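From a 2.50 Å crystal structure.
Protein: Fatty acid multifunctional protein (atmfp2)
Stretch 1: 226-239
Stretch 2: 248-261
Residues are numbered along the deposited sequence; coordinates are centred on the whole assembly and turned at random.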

# COMPACT_ATOMS: atom_id res chain seq x y z
N GLU A 226 18.89 -15.19 27.01
CA GLU A 226 18.81 -13.87 26.39
C GLU A 226 17.90 -13.88 25.16
O GLU A 226 17.22 -12.90 24.88
N ALA A 227 17.91 -14.99 24.42
CA ALA A 227 17.04 -15.13 23.27
C ALA A 227 15.59 -14.97 23.70
O ALA A 227 14.79 -14.36 22.99
N ARG A 228 15.26 -15.53 24.86
CA ARG A 228 13.91 -15.40 25.41
C ARG A 228 13.61 -13.95 25.77
O ARG A 228 12.47 -13.50 25.66
N GLU A 229 14.63 -13.23 26.21
CA GLU A 229 14.49 -11.82 26.55
C GLU A 229 14.20 -11.00 25.29
O GLU A 229 13.39 -10.08 25.31
N ILE A 230 14.87 -11.36 24.20
CA ILE A 230 14.69 -10.68 22.92
C ILE A 230 13.33 -11.02 22.31
O ILE A 230 12.66 -10.14 21.76
N LEU A 231 12.93 -12.28 22.42
CA LEU A 231 11.65 -12.73 21.90
C LEU A 231 10.48 -12.16 22.69
O LEU A 231 9.49 -11.71 22.12
N THR A 232 10.60 -12.18 24.01
CA THR A 232 9.58 -11.59 24.87
C THR A 232 9.39 -10.12 24.51
O THR A 232 8.27 -9.68 24.25
N PHE A 233 10.48 -9.37 24.49
CA PHE A 233 10.43 -7.96 24.16
C PHE A 233 9.66 -7.72 22.86
O PHE A 233 8.69 -6.96 22.84
N ALA A 234 10.08 -8.39 21.79
CA ALA A 234 9.43 -8.28 20.49
C ALA A 234 7.92 -8.47 20.59
O ALA A 234 7.15 -7.61 20.18
N LYS A 235 7.51 -9.62 21.14
CA LYS A 235 6.10 -9.91 21.34
C LYS A 235 5.40 -8.73 21.99
O LYS A 235 4.32 -8.31 21.57
N ALA A 236 6.02 -8.20 23.04
CA ALA A 236 5.44 -7.12 23.82
C ALA A 236 5.16 -5.88 22.98
O ALA A 236 4.05 -5.34 23.02
N GLN A 237 6.15 -5.42 22.22
CA GLN A 237 6.01 -4.19 21.45
C GLN A 237 5.21 -4.40 20.17
O GLN A 237 4.78 -3.44 19.53
N THR A 238 5.01 -5.66 19.78
CA THR A 238 4.18 -5.98 18.63
C THR A 238 2.71 -5.92 19.02
O THR A 238 1.83 -5.71 18.18
N LEU A 239 2.44 -6.10 20.31
CA LEU A 239 1.09 -5.98 20.84
C LEU A 239 0.76 -4.53 21.20
O LEU A 239 -0.39 -4.18 21.43
N PRO A 248 1.77 -11.84 13.48
CA PRO A 248 3.15 -11.58 13.90
C PRO A 248 3.53 -12.36 15.15
O PRO A 248 4.60 -12.96 15.20
N LEU A 249 2.66 -12.35 16.16
CA LEU A 249 2.91 -13.08 17.39
C LEU A 249 2.96 -14.58 17.11
O LEU A 249 3.76 -15.30 17.70
N MET A 250 2.08 -15.03 16.22
CA MET A 250 2.05 -16.43 15.82
C MET A 250 3.36 -16.81 15.13
O MET A 250 3.79 -17.96 15.20
N CYS A 251 3.97 -15.84 14.46
CA CYS A 251 5.23 -16.06 13.77
C CYS A 251 6.38 -16.09 14.77
O CYS A 251 7.35 -16.84 14.60
N LEU A 252 6.28 -15.26 15.80
CA LEU A 252 7.30 -15.21 16.84
C LEU A 252 7.32 -16.52 17.62
O LEU A 252 8.37 -16.96 18.09
N ASP A 253 6.15 -17.14 17.75
CA ASP A 253 6.04 -18.45 18.39
C ASP A 253 6.93 -19.47 17.69
O ASP A 253 7.76 -20.12 18.33
N ALA A 254 6.76 -19.60 16.38
CA ALA A 254 7.54 -20.55 15.60
C ALA A 254 9.04 -20.30 15.77
O ALA A 254 9.83 -21.24 15.75
N ILE A 255 9.41 -19.04 15.94
CA ILE A 255 10.82 -18.68 16.08
C ILE A 255 11.36 -19.15 17.43
O ILE A 255 12.44 -19.75 17.49
N GLU A 256 10.61 -18.89 18.49
CA GLU A 256 11.01 -19.29 19.83
C GLU A 256 11.14 -20.80 19.97
O GLU A 256 12.12 -21.31 20.51
N VAL A 257 10.13 -21.52 19.49
CA VAL A 257 10.13 -22.98 19.54
C VAL A 257 11.38 -23.56 18.89
O VAL A 257 12.02 -24.45 19.43
N GLY A 258 11.73 -23.03 17.71
CA GLY A 258 12.90 -23.49 16.99
C GLY A 258 14.19 -23.27 17.77
O GLY A 258 15.12 -24.07 17.69
N ILE A 259 14.24 -22.17 18.51
CA ILE A 259 15.42 -21.85 19.31
C ILE A 259 15.50 -22.74 20.55
O ILE A 259 16.55 -23.28 20.87
N VAL A 260 14.37 -22.88 21.24
CA VAL A 260 14.32 -23.61 22.50
C VAL A 260 14.27 -25.13 22.31
O VAL A 260 15.16 -25.85 22.76
N SER A 261 13.23 -25.61 21.63
CA SER A 261 13.04 -27.04 21.45
C SER A 261 13.86 -27.60 20.29
O SER A 261 13.76 -28.77 19.95

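Helices 226-239 and 248-260 run antiparallel (173° between axes, 10.0 Å at closest approach) and bury 702 Å² between them. Leucines and the aliphatic part of K235 make up much of the contact, and charged groups meet across it. L231 (m, t) points toward the partner helix and sits as a knob among L252, I255, E256 and I259: its CD1 lies 3.5 Å from CB of E256 and 4.0 Å from CD1 of I259, its CD2 3.9 Å from CG2 of I255. One turn on, K235 fills the next hole, among L249, L252, D253 and E256. Its CA-to-CB bond points sideways, but the m, t, t, m chain carries the ammonium to the partner helix. The methylenes serve as packing surface, with CG 3.7 Å from CD1 of L252, while NZ donates a hydrogen bond to OD1 of D253 at 2.8 Å, forming a salt bridge. D253 starts away from the contact, and its m rotamer brings the carboxylate back to the lysine. OE2 of E256, 4.1 Å from NZ of K235, adds opposite charge nearby but lies beyond salt-bridge range. The other carboxylate oxygen, OE1 of E256, makes a long salt bridge with NE of R228 at 3.7 Å, lying near the guanidinium plane at its edge; CG2 of V260 covers one face of that group. E256 (t, t) thus stands between two basic side chains without a hydrogen bond to either. T238 (m) satisfies its hydroxyl within its own helix, OG1 donating to O of A234 at 3.0 Å, and CG2 of T238 packs 3.6 Å from CB of P248. T232, whose CA-to-CB bond points away, makes no contact across the pair; its OG1 gives only a weak hydrogen bond to O of R228 (3.1 Å) in its own helix. At the far end, CD2 of L239 meets CD1 of L249 at 3.4 Å.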

# COMPACT_ATOMS: atom_id res chain seq x y z
CB GLU A 226 20.20 -13.37 26.01
CG GLU A 226 20.19 -12.01 25.33
CD GLU A 226 21.57 -11.58 24.89
OE1 GLU A 226 22.51 -12.39 24.99
OE2 GLU A 226 21.72 -10.42 24.44
CB ALA A 227 17.26 -16.47 22.59
CB ARG A 228 13.73 -16.29 26.64
CG ARG A 228 13.42 -17.74 26.31
CD ARG A 228 12.70 -18.42 27.46
NE ARG A 228 12.17 -19.73 27.10
CZ ARG A 228 12.66 -20.88 27.53
NH1 ARG A 228 13.70 -20.89 28.36
NH2 ARG A 228 12.12 -22.03 27.14
CB GLU A 229 15.77 -11.31 27.22
CG GLU A 229 15.63 -9.96 27.90
CD GLU A 229 16.86 -9.59 28.70
OE1 GLU A 229 17.90 -10.27 28.54
OE2 GLU A 229 16.79 -8.61 29.48
CB ILE A 230 15.81 -11.07 21.93
CG1 ILE A 230 17.14 -10.46 22.38
CG2 ILE A 230 15.46 -10.61 20.53
CD1 ILE A 230 18.34 -11.01 21.65
CB LEU A 231 11.59 -14.26 21.89
CG LEU A 231 12.36 -14.96 20.76
CD1 LEU A 231 12.68 -16.40 21.12
CD2 LEU A 231 11.59 -14.87 19.45
CB THR A 232 9.95 -11.73 26.36
OG1 THR A 232 9.63 -13.05 26.81
CG2 THR A 232 9.19 -10.71 27.20
CB PHE A 233 11.85 -7.39 24.03
CG PHE A 233 11.89 -5.93 23.66
CD1 PHE A 233 11.94 -4.95 24.63
CD2 PHE A 233 11.89 -5.54 22.33
CE1 PHE A 233 11.98 -3.62 24.29
CE2 PHE A 233 11.93 -4.21 21.98
CZ PHE A 233 11.97 -3.24 22.97
CB ALA A 234 10.03 -9.27 19.51
CB LYS A 235 5.93 -11.15 22.22
CG LYS A 235 6.44 -12.44 21.61
CD LYS A 235 6.44 -13.56 22.65
CE LYS A 235 6.77 -14.90 22.03
NZ LYS A 235 5.72 -15.35 21.08
CB ALA A 236 6.35 -6.77 25.00
CB GLN A 237 7.37 -3.58 21.15
CG GLN A 237 8.10 -4.22 19.99
CD GLN A 237 9.25 -3.36 19.48
OE1 GLN A 237 9.59 -2.35 20.10
NE2 GLN A 237 9.84 -3.76 18.37
CB THR A 238 4.53 -7.36 18.03
OG1 THR A 238 5.85 -7.32 17.48
CG2 THR A 238 3.55 -7.74 16.93
CB LEU A 239 0.91 -6.87 22.07
CG LEU A 239 0.53 -8.33 21.80
CD1 LEU A 239 0.64 -9.16 23.07
CD2 LEU A 239 -0.87 -8.40 21.22
CB PRO A 248 3.14 -10.07 14.19
CG PRO A 248 2.04 -9.54 13.35
CD PRO A 248 0.98 -10.60 13.35
CB LEU A 249 1.84 -12.77 18.43
CG LEU A 249 1.58 -11.29 18.70
CD1 LEU A 249 0.38 -11.12 19.62
CD2 LEU A 249 2.82 -10.63 19.30
CB MET A 250 0.87 -16.71 14.90
CG MET A 250 -0.49 -16.45 15.53
SD MET A 250 -1.85 -16.74 14.38
CE MET A 250 -3.26 -16.47 15.45
CB CYS A 251 5.47 -14.98 12.72
SG CYS A 251 7.08 -15.08 11.89
CB LEU A 252 7.06 -14.03 17.78
CG LEU A 252 7.31 -12.65 17.18
CD1 LEU A 252 6.77 -11.56 18.08
CD2 LEU A 252 8.80 -12.45 16.90
CB ASP A 253 4.59 -18.94 18.37
CG ASP A 253 3.71 -18.21 19.37
OD1 ASP A 253 4.27 -17.57 20.29
OD2 ASP A 253 2.47 -18.28 19.23
CB ALA A 254 7.16 -20.47 14.13
CB ILE A 255 11.03 -17.15 15.93
CG1 ILE A 255 10.57 -16.68 14.55
CG2 ILE A 255 12.50 -16.80 16.13
CD1 ILE A 255 10.86 -15.22 14.26
CB GLU A 256 10.03 -18.74 20.87
CG GLU A 256 10.41 -19.06 22.31
CD GLU A 256 9.59 -18.28 23.31
OE1 GLU A 256 9.90 -18.35 24.52
OE2 GLU A 256 8.64 -17.58 22.89
CB VAL A 257 8.88 -23.57 18.87
CG1 VAL A 257 8.97 -25.09 18.82
CG2 VAL A 257 7.63 -23.12 19.60
CB ILE A 259 15.42 -20.38 19.73
CG1 ILE A 259 15.57 -19.48 18.50
CG2 ILE A 259 16.53 -20.11 20.73
CD1 ILE A 259 15.50 -18.00 18.82
CB VAL A 260 13.11 -23.18 23.35
CG1 VAL A 260 12.94 -24.10 24.53
CG2 VAL A 260 13.29 -21.74 23.81
CB SER A 261 11.56 -27.36 21.23
OG SER A 261 10.76 -26.81 22.27